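Local coordinates for mandelate racemase / muconate lactonizing enzyme, C-terminal domain protein (Pseudovibrio sp. JE062, PDB 4JHM) that is of unknown function but belongs to the enolase superfamily, whose members join an N-terminal alpha+beta capping domain to a C-terminal TIM-type barrel, at residues I24-N29 with D196-Y201; E147-Y152 with H167-Y172; K208-M213 with E219-P224. All coordinates share one frame; numbering follows the deposited sequence.

Contact 1 (I24-N29 with D196-Y201); sequences IPWADN and DTAGFY
The A27 methyl meets the edge of the F200 ring. Its CB lies 3.8 Å from CE2 of F200, in the ring plane. The second touch is looser. W26 brings the benzo side of its indole to A198, with CE3 4.2 Å from the A198 methyl CB; the methyl approaches the indole obliquely. Both touches are apolar and the buried surface is small, 132 Å² over the two sides.

The turn behind these side chains sets their places. T197 to F200 form a type I' beta turn, closed by F200 N to T197 O at 2.9 Å. D196 OD1 accepts from A198 N at 2.7 Å, an Asx turn that leads into the beta turn. Within it, A198 O sits 3.4 Å above one face of the F200 ring, toward its rim. A chi1 of -65° at F200 swings the ring out toward A27.

W26 is held at its polar end by Y35, whose OH bonds to NE1, and it also packs on C96 of a second subunit. D28 forms a salt bridge with K174 of helix 172-186. The contact is consistent with the capping-domain loop that closes over the barrel mouth in enolase-superfamily proteins. Here that loop, between strands 8-16 and 34-44 of the antiparallel sheet, rests on the one leading from the C-terminal end of barrel strand 192-196 to helix 203-215.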
loop_
_atom_site.group_PDB
_atom_site.type_symbol
_atom_site.label_atom_id
_atom_site.label_comp_id
_atom_site.label_asym_id
_atom_site.label_seq_id
_atom_site.Cartn_x
_atom_site.Cartn_y
_atom_site.Cartn_z
ATOM N N ILE A 24 2.050 -45.869 2.977
ATOM C CA ILE A 24 2.592 -44.726 3.713
ATOM C C ILE A 24 1.603 -43.565 3.761
ATOM O O ILE A 24 1.490 -42.795 2.804
ATOM C CB ILE A 24 3.932 -44.213 3.132
ATOM C CG1 ILE A 24 4.709 -45.328 2.426
ATOM C CG2 ILE A 24 4.779 -43.602 4.238
ATOM C CD1 ILE A 24 4.417 -45.430 0.944
ATOM N N PRO A 25 0.876 -43.441 4.883
ATOM C CA PRO A 25 -0.005 -42.313 5.137
ATOM C C PRO A 25 0.703 -41.214 5.930
ATOM O O PRO A 25 1.382 -41.510 6.916
ATOM C CB PRO A 25 -1.132 -42.938 5.964
ATOM C CG PRO A 25 -0.516 -44.127 6.636
ATOM C CD PRO A 25 0.788 -44.447 5.955
ATOM N N TRP A 26 0.546 -39.963 5.503
ATOM C CA TRP A 26 1.202 -38.838 6.173
ATOM C C TRP A 26 0.242 -38.012 7.032
ATOM O O TRP A 26 0.562 -36.890 7.420
ATOM C CB TRP A 26 1.938 -37.929 5.169
ATOM C CG TRP A 26 1.552 -38.099 3.715
ATOM C CD1 TRP A 26 2.090 -38.984 2.825
ATOM C CD2 TRP A 26 0.575 -37.341 2.984
ATOM N NE1 TRP A 26 1.501 -38.836 1.591
ATOM C CE2 TRP A 26 0.567 -37.835 1.663
ATOM C CE3 TRP A 26 -0.298 -36.298 3.320
ATOM C CZ2 TRP A 26 -0.279 -37.323 0.677
ATOM C CZ3 TRP A 26 -1.139 -35.790 2.337
ATOM C CH2 TRP A 26 -1.121 -36.303 1.033
ATOM N N ALA A 27 -0.924 -38.571 7.331
ATOM C CA ALA A 27 -1.873 -37.933 8.238
ATOM C C ALA A 27 -2.228 -38.910 9.349
ATOM O O ALA A 27 -2.201 -40.121 9.140
ATOM C CB ALA A 27 -3.120 -37.508 7.485
ATOM N N ASP A 28 -2.558 -38.391 10.526
ATOM C CA ASP A 28 -2.824 -39.246 11.679
ATOM C C ASP A 28 -4.217 -39.856 11.628
ATOM O O ASP A 28 -5.219 -39.149 11.726
ATOM C CB ASP A 28 -2.655 -38.465 12.979
ATOM C CG ASP A 28 -2.515 -39.369 14.184
ATOM O OD1 ASP A 28 -2.113 -40.540 14.014
ATOM O OD2 ASP A 28 -2.796 -38.906 15.307
ATOM N N ASN A 29 -4.262 -41.178 11.470
ATOM C CA ASN A 29 -5.513 -41.937 11.454
ATOM C C ASN A 29 -6.384 -41.686 10.220
ATOM O O ASN A 29 -7.569 -42.033 10.206
ATOM C CB ASN A 29 -6.306 -41.691 12.741
ATOM C CG ASN A 29 -5.623 -42.278 13.962
ATOM O OD1 ASN A 29 -4.939 -41.573 14.704
ATOM N ND2 ASN A 29 -5.791 -43.582 14.165
ATOM N N ASP A 196 7.143 -31.651 7.868
ATOM C CA ASP A 196 5.994 -31.488 6.968
ATOM C C ASP A 196 4.684 -31.758 7.721
ATOM O O ASP A 196 4.428 -32.888 8.143
ATOM C CB ASP A 196 6.118 -32.427 5.760
ATOM C CG ASP A 196 4.945 -32.305 4.794
ATOM O OD1 ASP A 196 3.968 -31.607 5.125
ATOM O OD2 ASP A 196 4.995 -32.906 3.700
ATOM N N THR A 197 3.865 -30.721 7.895
ATOM C CA THR A 197 2.601 -30.858 8.619
ATOM C C THR A 197 1.397 -30.850 7.666
ATOM O O THR A 197 0.261 -30.598 8.081
ATOM C CB THR A 197 2.431 -29.751 9.682
ATOM O OG1 THR A 197 2.464 -28.465 9.052
ATOM C CG2 THR A 197 3.535 -29.826 10.729
ATOM N N ALA A 198 1.662 -31.109 6.388
ATOM C CA ALA A 198 0.616 -31.350 5.394
ATOM C C ALA A 198 -0.584 -30.408 5.485
ATOM O O ALA A 198 -1.705 -30.794 5.174
ATOM C CB ALA A 198 0.146 -32.790 5.494
ATOM N N GLY A 199 -0.350 -29.180 5.924
ATOM C CA GLY A 199 -1.383 -28.153 5.911
ATOM C C GLY A 199 -2.475 -28.282 6.956
ATOM O O GLY A 199 -3.437 -27.523 6.930
ATOM N N PHE A 200 -2.329 -29.207 7.896
ATOM C CA PHE A 200 -3.416 -29.474 8.841
ATOM C C PHE A 200 -3.371 -28.691 10.157
ATOM O O PHE A 200 -4.305 -28.773 10.940
ATOM C CB PHE A 200 -3.523 -30.978 9.121
ATOM C CG PHE A 200 -3.922 -31.791 7.915
ATOM C CD1 PHE A 200 -4.633 -31.210 6.865
ATOM C CD2 PHE A 200 -3.607 -33.139 7.837
ATOM C CE1 PHE A 200 -5.001 -31.952 5.759
ATOM C CE2 PHE A 200 -3.977 -33.887 6.733
ATOM C CZ PHE A 200 -4.674 -33.293 5.693
ATOM N N TYR A 201 -2.314 -27.926 10.401
ATOM C CA TYR A 201 -2.234 -27.112 11.621
ATOM C C TYR A 201 -3.160 -25.901 11.571
ATOM O O TYR A 201 -3.688 -25.542 10.517
ATOM C CB TYR A 201 -0.809 -26.604 11.850
ATOM C CG TYR A 201 0.137 -27.567 12.531
ATOM C CD1 TYR A 201 -0.095 -28.937 12.534
ATOM C CD2 TYR A 201 1.291 -27.099 13.139
ATOM C CE1 TYR A 201 0.786 -29.807 13.146
ATOM C CE2 TYR A 201 2.183 -27.961 13.741
ATOM C CZ TYR A 201 1.927 -29.313 13.744
ATOM O OH TYR A 201 2.820 -30.162 14.356
#

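Contact 2 (E147-Y152 with H167-Y172); sequences EEYFPY and HCYCVY
Y149 reaches H167 through one hydrogen bond. The phenol OH of Y149 donates to the backbone O of H167 at 2.8 Å. The bond lies in the carbonyl plane, with a C=O...donor angle of 151°. At Y149 the ring is turned to the side of the backbone N, opposite the carbonyl carbon (chi1 -83°), and this sends it from helix 149-159 across to the chain leaving strand 163-167. The H167 imidazole points elsewhere: ND1 bonds to T140 O. Inside the loop, C170 N makes a weak hydrogen bond to C168 SG at 3.5 Å.

The remaining contacts across the pair are van der Waals. The side chains of Y149 and Y169 lie alongside one another, pointing opposite ways. CE1 of Y149 lies 3.9 Å from OH of Y169, which comes up to the rim of the Y149 ring rather than over a face. The carbon CZ of Y169 is a little farther from the same CE1, at 4.4 Å. C168 adds its backbone, with CA 4.0 Å from the Y149 OH.

These segments belong to the barrel. Strands 133-139 and 163-167 run parallel, with helix 149-159 between them in the chain, a beta-alpha-beta crossover. The contact ties that helix to the loop following the second strand. All four touching residues are buried.

Other residues surround the two tyrosines. F143 meets the Y149 ring edge-to-face, and L178 of helix 172-186 packs against Y149. Y169 OH has a weak hydrogen bond to D144 O, and its side chain touches K174.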
loop_
_atom_site.group_PDB
_atom_site.type_symbol
_atom_site.label_atom_id
_atom_site.label_comp_id
_atom_site.label_asym_id
_atom_site.label_seq_id
_atom_site.Cartn_x
_atom_site.Cartn_y
_atom_site.Cartn_z
ATOM N N GLU A 147 9.197 -43.089 19.769
ATOM C CA GLU A 147 10.402 -43.892 19.994
ATOM C C GLU A 147 10.815 -44.674 18.747
ATOM O O GLU A 147 11.989 -44.992 18.572
ATOM C CB GLU A 147 10.203 -44.851 21.174
ATOM C CG GLU A 147 10.141 -44.170 22.539
ATOM C CD GLU A 147 8.892 -43.323 22.728
ATOM O OE1 GLU A 147 7.852 -43.629 22.102
ATOM O OE2 GLU A 147 8.947 -42.349 23.509
ATOM N N GLU A 148 9.851 -44.973 17.883
ATOM C CA GLU A 148 10.131 -45.678 16.634
ATOM C C GLU A 148 11.006 -44.851 15.694
ATOM O O GLU A 148 11.625 -45.391 14.780
ATOM C CB GLU A 148 8.823 -46.047 15.924
ATOM C CG GLU A 148 7.988 -47.095 16.649
ATOM C CD GLU A 148 6.740 -47.488 15.878
ATOM O OE1 GLU A 148 6.874 -48.048 14.769
ATOM O OE2 GLU A 148 5.623 -47.242 16.380
ATOM N N TYR A 149 11.051 -43.540 15.921
ATOM C CA TYR A 149 11.784 -42.629 15.048
ATOM C C TYR A 149 13.299 -42.715 15.215
ATOM O O TYR A 149 14.041 -42.464 14.269
ATOM C CB TYR A 149 11.329 -41.183 15.285
ATOM C CG TYR A 149 10.072 -40.803 14.532
ATOM C CD1 TYR A 149 8.816 -41.037 15.073
ATOM C CD2 TYR A 149 10.142 -40.217 13.272
ATOM C CE1 TYR A 149 7.665 -40.697 14.386
ATOM C CE2 TYR A 149 8.997 -39.878 12.577
ATOM C CZ TYR A 149 7.759 -40.119 13.138
ATOM O OH TYR A 149 6.614 -39.781 12.453
ATOM N N PHE A 150 13.760 -43.064 16.411
ATOM C CA PHE A 150 15.187 -42.982 16.716
ATOM C C PHE A 150 16.026 -44.002 15.944
ATOM O O PHE A 150 17.049 -43.640 15.360
ATOM C CB PHE A 150 15.435 -43.107 18.222
ATOM C CG PHE A 150 14.688 -42.095 19.048
ATOM C CD1 PHE A 150 14.572 -40.780 18.628
ATOM C CD2 PHE A 150 14.110 -42.458 20.256
ATOM C CE1 PHE A 150 13.887 -39.852 19.391
ATOM C CE2 PHE A 150 13.426 -41.533 21.024
ATOM C CZ PHE A 150 13.316 -40.228 20.592
ATOM N N PRO A 151 15.611 -45.282 15.941
ATOM C CA PRO A 151 16.340 -46.253 15.127
ATOM C C PRO A 151 16.416 -45.818 13.668
ATOM O O PRO A 151 17.493 -45.815 13.076
ATOM C CB PRO A 151 15.505 -47.529 15.264
ATOM C CG PRO A 151 14.812 -47.387 16.574
ATOM C CD PRO A 151 14.541 -45.917 16.733
ATOM N N TYR A 152 15.277 -45.441 13.102
ATOM C CA TYR A 152 15.220 -45.014 11.714
ATOM C C TYR A 152 16.187 -43.863 11.453
ATOM O O TYR A 152 16.924 -43.869 10.467
ATOM C CB TYR A 152 13.797 -44.596 11.338
ATOM C CG TYR A 152 13.692 -44.034 9.943
ATOM C CD1 TYR A 152 13.881 -42.679 9.706
ATOM C CD2 TYR A 152 13.425 -44.855 8.859
ATOM C CE1 TYR A 152 13.794 -42.156 8.430
ATOM C CE2 TYR A 152 13.338 -44.339 7.577
ATOM C CZ TYR A 152 13.524 -42.987 7.372
ATOM O OH TYR A 152 13.438 -42.464 6.104
ATOM N N HIS A 167 8.132 -36.784 8.359
ATOM C CA HIS A 167 6.684 -36.732 8.236
ATOM C C HIS A 167 6.132 -37.081 9.604
ATOM O O HIS A 167 6.653 -37.970 10.282
ATOM C CB HIS A 167 6.159 -37.672 7.154
ATOM C CG HIS A 167 6.271 -37.108 5.773
ATOM N ND1 HIS A 167 7.171 -37.581 4.843
ATOM C CD2 HIS A 167 5.613 -36.088 5.173
ATOM C CE1 HIS A 167 7.052 -36.888 3.725
ATOM N NE2 HIS A 167 6.114 -35.975 3.899
ATOM N N CYS A 168 5.100 -36.361 10.020
ATOM C CA CYS A 168 4.634 -36.438 11.393
ATOM C C CYS A 168 3.141 -36.720 11.485
ATOM O O CYS A 168 2.478 -37.004 10.485
ATOM C CB CYS A 168 4.969 -35.135 12.122
ATOM S SG CYS A 168 4.186 -33.676 11.404
ATOM N N TYR A 169 2.622 -36.637 12.704
ATOM C CA TYR A 169 1.223 -36.912 12.968
ATOM C C TYR A 169 0.331 -35.809 12.410
ATOM O O TYR A 169 -0.849 -36.030 12.151
ATOM C CB TYR A 169 1.010 -37.079 14.473
ATOM C CG TYR A 169 1.953 -38.092 15.088
ATOM C CD1 TYR A 169 1.663 -39.448 15.047
ATOM C CD2 TYR A 169 3.142 -37.696 15.691
ATOM C CE1 TYR A 169 2.524 -40.382 15.596
ATOM C CE2 TYR A 169 4.008 -38.624 16.244
ATOM C CZ TYR A 169 3.693 -39.966 16.194
ATOM O OH TYR A 169 4.544 -40.903 16.738
ATOM N N CYS A 170 0.905 -34.627 12.208
ATOM C CA CYS A 170 0.142 -33.477 11.739
ATOM C C CYS A 170 -0.923 -33.095 12.764
ATOM O O CYS A 170 -1.991 -32.592 12.420
ATOM C CB CYS A 170 -0.480 -33.767 10.375
ATOM S SG CYS A 170 0.761 -34.163 9.127
ATOM N N VAL A 171 -0.597 -33.352 14.028
ATOM C CA VAL A 171 -1.405 -32.946 15.166
ATOM C C VAL A 171 -0.462 -32.254 16.157
ATOM O O VAL A 171 0.237 -32.906 16.932
ATOM C CB VAL A 171 -2.092 -34.164 15.822
ATOM C CG1 VAL A 171 -2.761 -33.775 17.132
ATOM C CG2 VAL A 171 -3.099 -34.783 14.863
ATOM N N TYR A 172 -0.431 -30.928 16.100
ATOM C CA TYR A 172 0.465 -30.125 16.928
ATOM C C TYR A 172 0.908 -30.821 18.221
ATOM O O TYR A 172 2.099 -30.918 18.495
ATOM C CB TYR A 172 -0.199 -28.783 17.258
ATOM C CG TYR A 172 0.679 -27.860 18.063
ATOM C CD1 TYR A 172 1.898 -27.426 17.566
ATOM C CD2 TYR A 172 0.291 -27.417 19.315
ATOM C CE1 TYR A 172 2.709 -26.582 18.298
ATOM C CE2 TYR A 172 1.097 -26.576 20.058
ATOM C CZ TYR A 172 2.305 -26.163 19.545
ATOM O OH TYR A 172 3.112 -25.330 20.280
#

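Contact 3 (K208-M213 with E219-P224); sequences KMAKWM and EWLEAP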
loop_
_atom_site.group_PDB
_atom_site.type_symbol
_atom_site.label_atom_id
_atom_site.label_comp_id
_atom_site.label_asym_id
_atom_site.label_seq_id
_atom_site.Cartn_x
_atom_site.Cartn_y
_atom_site.Cartn_z
ATOM N N LYS A 208 3.355 -21.187 16.432
ATOM C CA LYS A 208 4.007 -21.688 17.628
ATOM C C LYS A 208 5.171 -22.613 17.257
ATOM O O LYS A 208 6.267 -22.508 17.811
ATOM C CB LYS A 208 2.997 -22.429 18.501
ATOM C CG LYS A 208 3.233 -22.256 19.990
ATOM C CD LYS A 208 2.342 -21.178 20.581
ATOM C CE LYS A 208 0.935 -21.697 20.830
ATOM N NZ LYS A 208 0.175 -20.814 21.762
HETATM N N MSE A 209 4.924 -23.514 16.312
HETATM C CA MSE A 209 5.929 -24.490 15.890
HETATM C C MSE A 209 7.070 -23.820 15.185
HETATM O O MSE A 209 8.225 -24.219 15.343
HETATM C CB MSE A 209 5.287 -25.504 14.948
HETATM C CG MSE A 209 6.304 -26.453 14.314
HETATM SE SE MSE A 209 6.983 -27.791 15.603
HETATM C CE MSE A 209 5.276 -28.500 16.279
ATOM N N ALA A 210 6.754 -22.798 14.395
ATOM C CA ALA A 210 7.760 -22.104 13.593
ATOM C C ALA A 210 8.751 -21.374 14.490
ATOM O O ALA A 210 9.966 -21.485 14.304
ATOM C CB ALA A 210 7.092 -21.133 12.639
ATOM N N LYS A 211 8.220 -20.636 15.463
ATOM C CA LYS A 211 9.040 -19.955 16.455
ATOM C C LYS A 211 9.946 -20.948 17.171
ATOM O O LYS A 211 11.109 -20.662 17.434
ATOM C CB LYS A 211 8.166 -19.225 17.476
ATOM C CG LYS A 211 7.527 -17.950 16.954
ATOM C CD LYS A 211 7.155 -17.026 18.103
ATOM C CE LYS A 211 6.271 -15.866 17.653
ATOM N NZ LYS A 211 6.908 -14.976 16.642
ATOM N N TRP A 212 9.412 -22.121 17.483
ATOM C CA TRP A 212 10.207 -23.156 18.123
ATOM C C TRP A 212 11.268 -23.710 17.175
ATOM O O TRP A 212 12.428 -23.867 17.557
ATOM C CB TRP A 212 9.310 -24.283 18.623
ATOM C CG TRP A 212 10.061 -25.357 19.342
ATOM C CD1 TRP A 212 10.190 -25.507 20.693
ATOM C CD2 TRP A 212 10.796 -26.434 18.746
ATOM N NE1 TRP A 212 10.956 -26.612 20.973
ATOM C CE2 TRP A 212 11.339 -27.198 19.796
ATOM C CE3 TRP A 212 11.045 -26.826 17.426
ATOM C CZ2 TRP A 212 12.115 -28.326 19.567
ATOM C CZ3 TRP A 212 11.816 -27.945 17.201
ATOM C CH2 TRP A 212 12.345 -28.681 18.264
HETATM N N MSE A 213 10.874 -24.006 15.940
HETATM C CA MSE A 213 11.809 -24.542 14.951
HETATM C C MSE A 213 12.858 -23.505 14.679
HETATM O O MSE A 213 14.007 -23.843 14.392
HETATM C CB MSE A 213 11.082 -24.934 13.665
HETATM C CG MSE A 213 10.355 -26.260 13.848
HETATM SE SE MSE A 213 9.197 -26.666 12.312
HETATM C CE MSE A 213 10.562 -26.687 10.893
ATOM N N GLU A 219 15.572 -26.615 9.611
ATOM C CA GLU A 219 15.821 -26.201 8.236
ATOM C C GLU A 219 14.618 -25.510 7.605
ATOM O O GLU A 219 14.725 -24.368 7.162
ATOM C CB GLU A 219 16.267 -27.415 7.412
ATOM C CG GLU A 219 16.550 -27.135 5.946
ATOM C CD GLU A 219 17.758 -26.249 5.737
ATOM O OE1 GLU A 219 18.353 -25.803 6.741
ATOM O OE2 GLU A 219 18.111 -26.000 4.564
ATOM N N TRP A 220 13.478 -26.194 7.553
ATOM C CA TRP A 220 12.259 -25.569 7.049
ATOM C C TRP A 220 10.976 -26.240 7.531
ATOM O O TRP A 220 10.954 -27.433 7.818
ATOM C CB TRP A 220 12.278 -25.466 5.513
ATOM C CG TRP A 220 11.928 -26.712 4.755
ATOM C CD1 TRP A 220 10.809 -27.479 4.895
ATOM C CD2 TRP A 220 12.683 -27.297 3.696
ATOM N NE1 TRP A 220 10.835 -28.526 4.007
ATOM C CE2 TRP A 220 11.975 -28.432 3.254
ATOM C CE3 TRP A 220 13.901 -26.984 3.087
ATOM C CZ2 TRP A 220 12.444 -29.250 2.232
ATOM C CZ3 TRP A 220 14.365 -27.794 2.071
ATOM C CH2 TRP A 220 13.637 -28.914 1.651
ATOM N N LEU A 221 9.918 -25.439 7.628
ATOM C CA LEU A 221 8.583 -25.928 7.926
ATOM C C LEU A 221 7.792 -25.982 6.632
ATOM O O LEU A 221 7.528 -24.952 6.014
ATOM C CB LEU A 221 7.876 -25.004 8.924
ATOM C CG LEU A 221 6.384 -25.283 9.152
ATOM C CD1 LEU A 221 6.166 -26.748 9.494
ATOM C CD2 LEU A 221 5.796 -24.395 10.239
ATOM N N GLU A 222 7.409 -27.184 6.226
ATOM C CA GLU A 222 6.714 -27.371 4.961
ATOM C C GLU A 222 5.213 -27.546 5.180
ATOM O O GLU A 222 4.787 -28.364 5.992
ATOM C CB GLU A 222 7.297 -28.584 4.216
ATOM C CG GLU A 222 6.418 -29.121 3.097
ATOM C CD GLU A 222 7.071 -30.249 2.320
ATOM O OE1 GLU A 222 8.316 -30.243 2.178
ATOM O OE2 GLU A 222 6.329 -31.141 1.848
ATOM N N ALA A 223 4.416 -26.772 4.452
ATOM C CA ALA A 223 2.967 -26.931 4.480
ATOM C C ALA A 223 2.412 -26.760 5.893
ATOM O O ALA A 223 1.818 -27.685 6.442
ATOM C CB ALA A 223 2.584 -28.296 3.928
ATOM N N PRO A 224 2.614 -25.577 6.489
ATOM C CA PRO A 224 2.120 -25.325 7.841
ATOM C C PRO A 224 0.602 -25.385 7.899
ATOM O O PRO A 224 0.045 -26.045 8.775
ATOM C CB PRO A 224 2.624 -23.913 8.154
ATOM C CG PRO A 224 2.941 -23.293 6.830
ATOM C CD PRO A 224 3.334 -24.423 5.928
#
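M213 and L221 pack together where helix 203-215 lies on strand 220-222. The two belong to a beta-alpha-beta unit of the TIM-type barrel, with strand 192-196 leading and the helix crossing back. Over the short segments the helix and strand axes come within 9.2 Å and run nearly antiparallel, at 157°.

The tight part is around M213, modelled as selenomethionine. Its side chain lies roughly perpendicular to that of L221. The selenium SE lies 4.0 Å from CB of L221 and 4.1 Å from its CD1. A bend at chi3 (60°) lays the terminal methyl against the leucine and the strand backbone. With chi1 at 171°, the isobutyl group of L221 extends away from its own backbone N, and its branch CD2 reaches A210, where CB stands 4.3 Å away. L242 also packs on M213, and L236 of helix 230-239 packs on A210.

The outer side of the helix is different. K208 is exposed and its side chain does not meet the strand segment; NZ bonds to OD1 of N217 in a third subunit. K211, partly exposed, makes a long, weak ion pair with D241 of that same subunit. W212 touches V179 and E180 of helix 172-186, and W218, just after helix 203-215, meets its ring edge-to-face. Back on the buried side, the M213 methyl CE lies 3.7 Å from CB of L221.

The three contacts lie on one side of the chain's centre. Centres of contacts 1 and 2 are about 11 Å apart, those of 1 and 3 about 14 Å, and those of 2 and 3 about 15 Å. D196 OD2 of contact 1 lies 3.3 Å from H167 NE2 of contact 2. Toward contact 3, A223 O probably accepts from G199 N at 2.7 Å and T197 OG1 at 2.8 Å. Y172 of contact 2 packs on M209 of contact 3, CD1 to CE 3.8 Å. H167, D196 and E222 stand at the C-terminal ends of neighbouring barrel strands, the end where enolase-superfamily proteins carry their active sites.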